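Local coordinates for SusD superfamily protein (PDB 3MYV), which probably binds polysaccharide at the bacterial outer membrane as a SusD-like protein, at residues N64-P67 / N68-N71; A35-F38 / A39-D42. All coordinates share one frame; numbering follows the deposited sequence.

Both contacts are local folds of the chain near its N-terminal end: contact 2 spans the start of the helix 36-43, and contact 1 is a turn in the loop that follows helix 56-61. Their centres lie 16 Å apart and their nearest atoms about 5 Å, without touching. Lys-44 joins them, hydrogen-bonding His-65 of contact 1 and making a cation-pi contact with Tyr-40 of contact 2; Leu-432 touches the same two residues. Contact 2 is buried, about 8 Å from the centre of the chain, whereas contact 1 lies about 21 Å out. The Ala-35 side chain is about 11 Å from the bound sodium ion.

Contact 1. Residues N64-P67 / N68-N71; sequences NHRP and NSLN
Arg-66 and Ser-69 face each other at the ends of a type I beta turn, forming a single antiparallel hydrogen-bonded pair in a tight, hairpin-like reversal. Ser-69 N donates to Arg-66 O at 2.9 Å, and Arg-66 N donates back to Ser-69 O. On one side of the turn, the Arg-66 guanidinium lies with a face over Ser-69 CB, which stands 3.6 Å from CZ. A bend in the Arg-66 side chain at chi3 (-147°) turns the guanidinium across Ser-69; NE makes a short, weak bond to Asn-68 OD1, the guanidinium and amide planes being nearly perpendicular. His-65 sits further along, where CG is anti to the carbonyl carbon (chi1 -49°) and the ring edge is presented to the returning chain: ND1 donates in the ring plane to Leu-70 O at 2.7 Å, almost along the C=O axis. NE2 of the same ring is bonded to Lys-44, which leaves the imidazole gripped at both nitrogens. Asn-71 ties the open end together. Its ND2 gives one N-H to Asn-64 O at 3.0 Å, within its own amide plane but from above the carbonyl plane, and the other to a water. Cutting the side chain back to an alanine here is likely to leave Asn-64 O and the water without their N-H donor, and the Ser-69 hydroxyl, which now donates to Asn-71 OD1, free to turn. Beyond the pair, Asn-71 O accepts from Thr-59 of helix 56-61, and Pro-67 packs on Gln-447. Leu-70 CD1 reaches back over the turn to lie 3.6 Å from Pro-67 O.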
ATOM      1  N   ASN A  64     -15.066  11.167   6.070  1.00 14.83           N
ATOM      2  CA  ASN A  64     -16.042  11.119   7.154  1.00 14.91           C
ATOM      3  C   ASN A  64     -15.487  10.200   8.245  1.00 13.77           C
ATOM      4  O   ASN A  64     -15.745   8.999   8.239  1.00 16.00           O
ATOM      5  CB  ASN A  64     -17.387  10.593   6.629  1.00 13.15           C
ATOM      6  CG  ASN A  64     -18.415  10.430   7.723  1.00 21.92           C
ATOM      7  OD1 ASN A  64     -18.203  10.872   8.843  1.00 18.81           O
ATOM      8  ND2 ASN A  64     -19.516   9.757   7.416  1.00 22.67           N
ATOM      9  N   HIS A  65     -14.682  10.782   9.129  1.00 13.14           N
ATOM     10  CA  HIS A  65     -13.996  10.047  10.194  1.00 13.96           C
ATOM     11  C   HIS A  65     -14.131  10.820  11.503  1.00 16.52           C
ATOM     12  O   HIS A  65     -13.978  12.038  11.527  1.00 16.45           O
ATOM     13  CB  HIS A  65     -12.507   9.902   9.898  1.00 13.96           C
ATOM     14  CG  HIS A  65     -12.207   9.418   8.527  1.00 14.02           C
ATOM     15  ND1 HIS A  65     -12.489   8.132   8.125  1.00 12.14           N
ATOM     16  CD2 HIS A  65     -11.602  10.023   7.475  1.00 16.82           C
ATOM     17  CE1 HIS A  65     -12.117   7.982   6.864  1.00 18.95           C
ATOM     18  NE2 HIS A  65     -11.575   9.114   6.447  1.00 14.78           N
ATOM     19  N   ARG A  66     -14.363  10.109  12.596  1.00 17.56           N
ATOM     20  CA  ARG A  66     -14.360  10.768  13.904  1.00 19.93           C
ATOM     21  C   ARG A  66     -13.833   9.872  15.023  1.00 19.45           C
ATOM     22  O   ARG A  66     -13.761   8.650  14.867  1.00 14.82           O
ATOM     23  CB  ARG A  66     -15.745  11.306  14.222  1.00 22.57           C
ATOM     24  CG  ARG A  66     -16.816  10.282  14.187  1.00 24.71           C
ATOM     25  CD  ARG A  66     -18.198  10.922  14.332  1.00 31.71           C
ATOM     26  NE  ARG A  66     -19.081  10.012  15.047  1.00 33.37           N
ATOM     27  CZ  ARG A  66     -19.829   9.064  14.483  1.00 40.03           C
ATOM     28  NH1 ARG A  66     -19.850   8.896  13.160  1.00 45.84           N
ATOM     29  NH2 ARG A  66     -20.580   8.287  15.252  1.00 47.09           N
ATOM     30  N   PRO A  67     -13.394  10.485  16.133  1.00 18.37           N
ATOM     31  CA  PRO A  67     -12.746   9.689  17.171  1.00 18.82           C
ATOM     32  C   PRO A  67     -13.584   8.508  17.699  1.00 17.39           C
ATOM     33  O   PRO A  67     -13.021   7.454  17.984  1.00 20.24           O
ATOM     34  CB  PRO A  67     -12.476  10.729  18.269  1.00 17.71           C
ATOM     35  CG  PRO A  67     -12.296  11.973  17.526  1.00 18.92           C
ATOM     36  CD  PRO A  67     -13.271  11.921  16.403  1.00 20.53           C
ATOM     37  N   ASN A  68     -14.909   8.659  17.795  1.00 16.54           N
ATOM     38  CA  ASN A  68     -15.769   7.561  18.253  1.00 19.48           C
ATOM     39  C   ASN A  68     -16.243   6.620  17.150  1.00 19.52           C
ATOM     40  O   ASN A  68     -16.953   5.651  17.433  1.00 17.54           O
ATOM     41  CB  ASN A  68     -16.950   8.069  19.117  1.00 23.05           C
ATOM     42  CG  ASN A  68     -18.018   8.821  18.322  1.00 30.57           C
ATOM     43  OD1 ASN A  68     -17.986   8.889  17.089  1.00 33.40           O
ATOM     44  ND2 ASN A  68     -18.996   9.367  19.043  1.00 33.61           N
ATOM     45  N   SER A  69     -15.813   6.873  15.915  1.00 17.04           N
ATOM     46  CA  SER A  69     -16.155   6.012  14.781  1.00 17.13           C
ATOM     47  C   SER A  69     -15.192   6.360  13.644  1.00 17.25           C
ATOM     48  O   SER A  69     -15.475   7.235  12.816  1.00 16.20           O
ATOM     49  CB  SER A  69     -17.615   6.234  14.361  1.00 18.56           C
ATOM     50  OG  SER A  69     -18.059   5.248  13.449  1.00 17.78           O
ATOM     51  N   LEU A  70     -14.043   5.686  13.607  1.00 15.81           N
ATOM     52  CA  LEU A  70     -13.019   6.050  12.607  1.00 13.99           C
ATOM     53  C   LEU A  70     -13.554   5.910  11.181  1.00 14.67           C
ATOM     54  O   LEU A  70     -13.156   6.678  10.331  1.00 14.30           O
ATOM     55  CB  LEU A  70     -11.709   5.301  12.781  1.00 14.87           C
ATOM     56  CG  LEU A  70     -10.639   5.974  13.650  1.00 17.20           C
ATOM     57  CD1 LEU A  70     -11.128   6.311  15.084  1.00 16.88           C
ATOM     58  CD2 LEU A  70      -9.375   5.132  13.679  1.00 16.59           C
ATOM     59  N   ASN A  71     -14.461   4.967  10.927  1.00 13.04           N
ATOM     60  CA  ASN A  71     -15.001   4.753   9.582  1.00 12.78           C
ATOM     61  C   ASN A  71     -13.852   4.520   8.605  1.00 13.79           C
ATOM     62  O   ASN A  71     -13.816   5.086   7.502  1.00 15.44           O
ATOM     63  CB  ASN A  71     -15.881   5.923   9.113  1.00 15.10           C
ATOM     64  CG  ASN A  71     -17.048   6.223  10.062  1.00 14.99           C
ATOM     65  OD1 ASN A  71     -17.537   5.343  10.745  1.00 16.91           O
ATOM     66  ND2 ASN A  71     -17.514   7.470  10.066  1.00 16.78           N
TER
HETATM   67  O   HOH W   1     -20.306   7.918  10.972  1.00 43.14           O

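Contact 2. Residues A35-F38 / A39-D42; sequences AAMF and AYGD
Ala-35 O accepts from Ala-39 N at 3.1 Å, the first of four successive backbone bonds that wind the first turns of helix 36-43. Tyr-40 N donates to Ala-36 O, Gly-41 N to Met-37 O at 3.0 Å and Asp-42 N to Phe-38 O at 2.9 Å. Ala-35 is the N-cap residue, and a weak bond from Phe-38 N also reaches its carbonyl. CB of Tyr-40 rests 3.4 Å from Ala-36 O. Apolar contact is lighter. Met-37, present as selenomethionine, brings CE to 4.2 Å from Tyr-40 CB, approaching the tyrosine ring obliquely. With CG anti to the backbone N (chi1 -167°), the Tyr-40 ring swings clear of residues 35-38 to meet Cys-127 of helix 103-128, and Lys-44 by a cation-pi contact. Phe-38 stacks its ring on Trp-265, and its side chain is about 3 Å from a 1,2-ethanediol, probably from the crystallisation liquor. Among the charged groups, Asp-42 bends back with its carboxylate close to Phe-38 O, OD2 at 3.2 Å, where two acceptors meet without bonding. Its oxygens are satisfied instead by backbone N-H groups: OD1 by Gly-393 and OD2, weakly, by Gly-395. The arrangement is that of a short, wholly buried alpha-helix start, held by i to i+4 bonds and docked in the interior of a SusD-family protein through Trp-265, Cys-127 and the Gly-393 bond.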
ATOM      1  N   ALA A  35      -9.109  -5.122   2.154  1.00 11.91           N
ATOM      2  CA  ALA A  35      -9.877  -4.050   1.509  1.00 15.18           C
ATOM      3  C   ALA A  35      -9.533  -2.636   2.010  1.00 13.97           C
ATOM      4  O   ALA A  35      -9.263  -1.741   1.205  1.00 11.87           O
ATOM      5  CB  ALA A  35     -11.397  -4.299   1.698  1.00 15.69           C
ATOM      6  N   ALA A  36      -9.592  -2.414   3.319  1.00 15.56           N
ATOM      7  CA  ALA A  36      -9.562  -1.033   3.857  1.00 14.73           C
ATOM      8  C   ALA A  36      -8.357  -0.200   3.422  1.00 15.58           C
ATOM      9  O   ALA A  36      -8.508   0.988   3.158  1.00 13.01           O
ATOM     10  CB  ALA A  36      -9.699  -1.001   5.385  1.00 13.92           C
HETATM   11  N   MSE A  37      -7.173  -0.803   3.374  1.00 13.46           N
HETATM   12  CA  MSE A  37      -5.940  -0.040   3.023  1.00 13.67           C
HETATM   13  C   MSE A  37      -6.068   0.562   1.609  1.00 13.28           C
HETATM   14  O   MSE A  37      -5.624   1.687   1.353  1.00 15.01           O
HETATM   15  CB  MSE A  37      -4.691  -0.927   3.076  1.00 15.76           C
HETATM   16  CG  MSE A  37      -3.738  -0.770   4.218  1.00 22.03           C
HETATM   17 SE   MSE A  37      -3.381   0.938   5.007  0.75 15.96          SE
HETATM   18  CE  MSE A  37      -3.515   2.170   3.573  1.00 22.86           C
ATOM     19  N   PHE A  38      -6.721  -0.166   0.727  1.00 13.17           N
ATOM     20  CA  PHE A  38      -6.860   0.218  -0.661  1.00 13.91           C
ATOM     21  C   PHE A  38      -7.933   1.249  -0.797  1.00 13.94           C
ATOM     22  O   PHE A  38      -7.758   2.215  -1.522  1.00 14.77           O
ATOM     23  CB  PHE A  38      -7.111  -1.011  -1.528  1.00 13.69           C
ATOM     24  CG  PHE A  38      -6.027  -2.047  -1.392  1.00 13.88           C
ATOM     25  CD1 PHE A  38      -4.779  -1.828  -1.948  1.00 15.43           C
ATOM     26  CD2 PHE A  38      -6.240  -3.205  -0.687  1.00 13.53           C
ATOM     27  CE1 PHE A  38      -3.770  -2.748  -1.791  1.00 14.89           C
ATOM     28  CE2 PHE A  38      -5.240  -4.137  -0.529  1.00 11.07           C
ATOM     29  CZ  PHE A  38      -4.008  -3.918  -1.077  1.00 15.12           C
ATOM     30  N   ALA A  39      -9.038   1.068  -0.079  1.00 12.97           N
ATOM     31  CA  ALA A  39     -10.080   2.094  -0.038  1.00 11.94           C
ATOM     32  C   ALA A  39      -9.467   3.416   0.375  1.00 13.94           C
ATOM     33  O   ALA A  39      -9.760   4.473  -0.181  1.00 14.29           O
ATOM     34  CB  ALA A  39     -11.185   1.683   0.914  1.00  8.73           C
ATOM     35  N   TYR A  40      -8.601   3.345   1.368  1.00 11.76           N
ATOM     36  CA  TYR A  40      -8.006   4.534   1.959  1.00 10.50           C
ATOM     37  C   TYR A  40      -7.093   5.240   0.951  1.00 12.32           C
ATOM     38  O   TYR A  40      -7.260   6.428   0.661  1.00 15.15           O
ATOM     39  CB  TYR A  40      -7.228   4.128   3.219  1.00  7.88           C
ATOM     40  CG  TYR A  40      -6.816   5.281   4.098  1.00  9.86           C
ATOM     41  CD1 TYR A  40      -5.673   6.013   3.822  1.00 10.25           C
ATOM     42  CD2 TYR A  40      -7.589   5.644   5.204  1.00 15.10           C
ATOM     43  CE1 TYR A  40      -5.284   7.092   4.634  1.00 11.68           C
ATOM     44  CE2 TYR A  40      -7.216   6.722   6.007  1.00 13.15           C
ATOM     45  CZ  TYR A  40      -6.060   7.437   5.711  1.00 16.35           C
ATOM     46  OH  TYR A  40      -5.714   8.504   6.511  1.00 15.73           O
ATOM     47  N   GLY A  41      -6.175   4.481   0.375  1.00 13.60           N
ATOM     48  CA  GLY A  41      -5.225   5.021  -0.602  1.00 13.55           C
ATOM     49  C   GLY A  41      -5.796   5.507  -1.933  1.00 14.00           C
ATOM     50  O   GLY A  41      -5.258   6.425  -2.538  1.00 15.49           O
ATOM     51  N   ASP A  42      -6.851   4.858  -2.423  1.00 12.55           N
ATOM     52  CA  ASP A  42      -7.449   5.213  -3.709  1.00 12.48           C
ATOM     53  C   ASP A  42      -8.594   6.211  -3.581  1.00 13.54           C
ATOM     54  O   ASP A  42      -8.678   7.173  -4.351  1.00 15.27           O
ATOM     55  CB  ASP A  42      -7.951   3.958  -4.416  1.00 11.03           C
ATOM     56  CG  ASP A  42      -6.813   3.127  -5.000  1.00 14.50           C
ATOM     57  OD1 ASP A  42      -6.215   3.607  -5.964  1.00 14.04           O
ATOM     58  OD2 ASP A  42      -6.549   2.008  -4.504  1.00 13.56           O
TER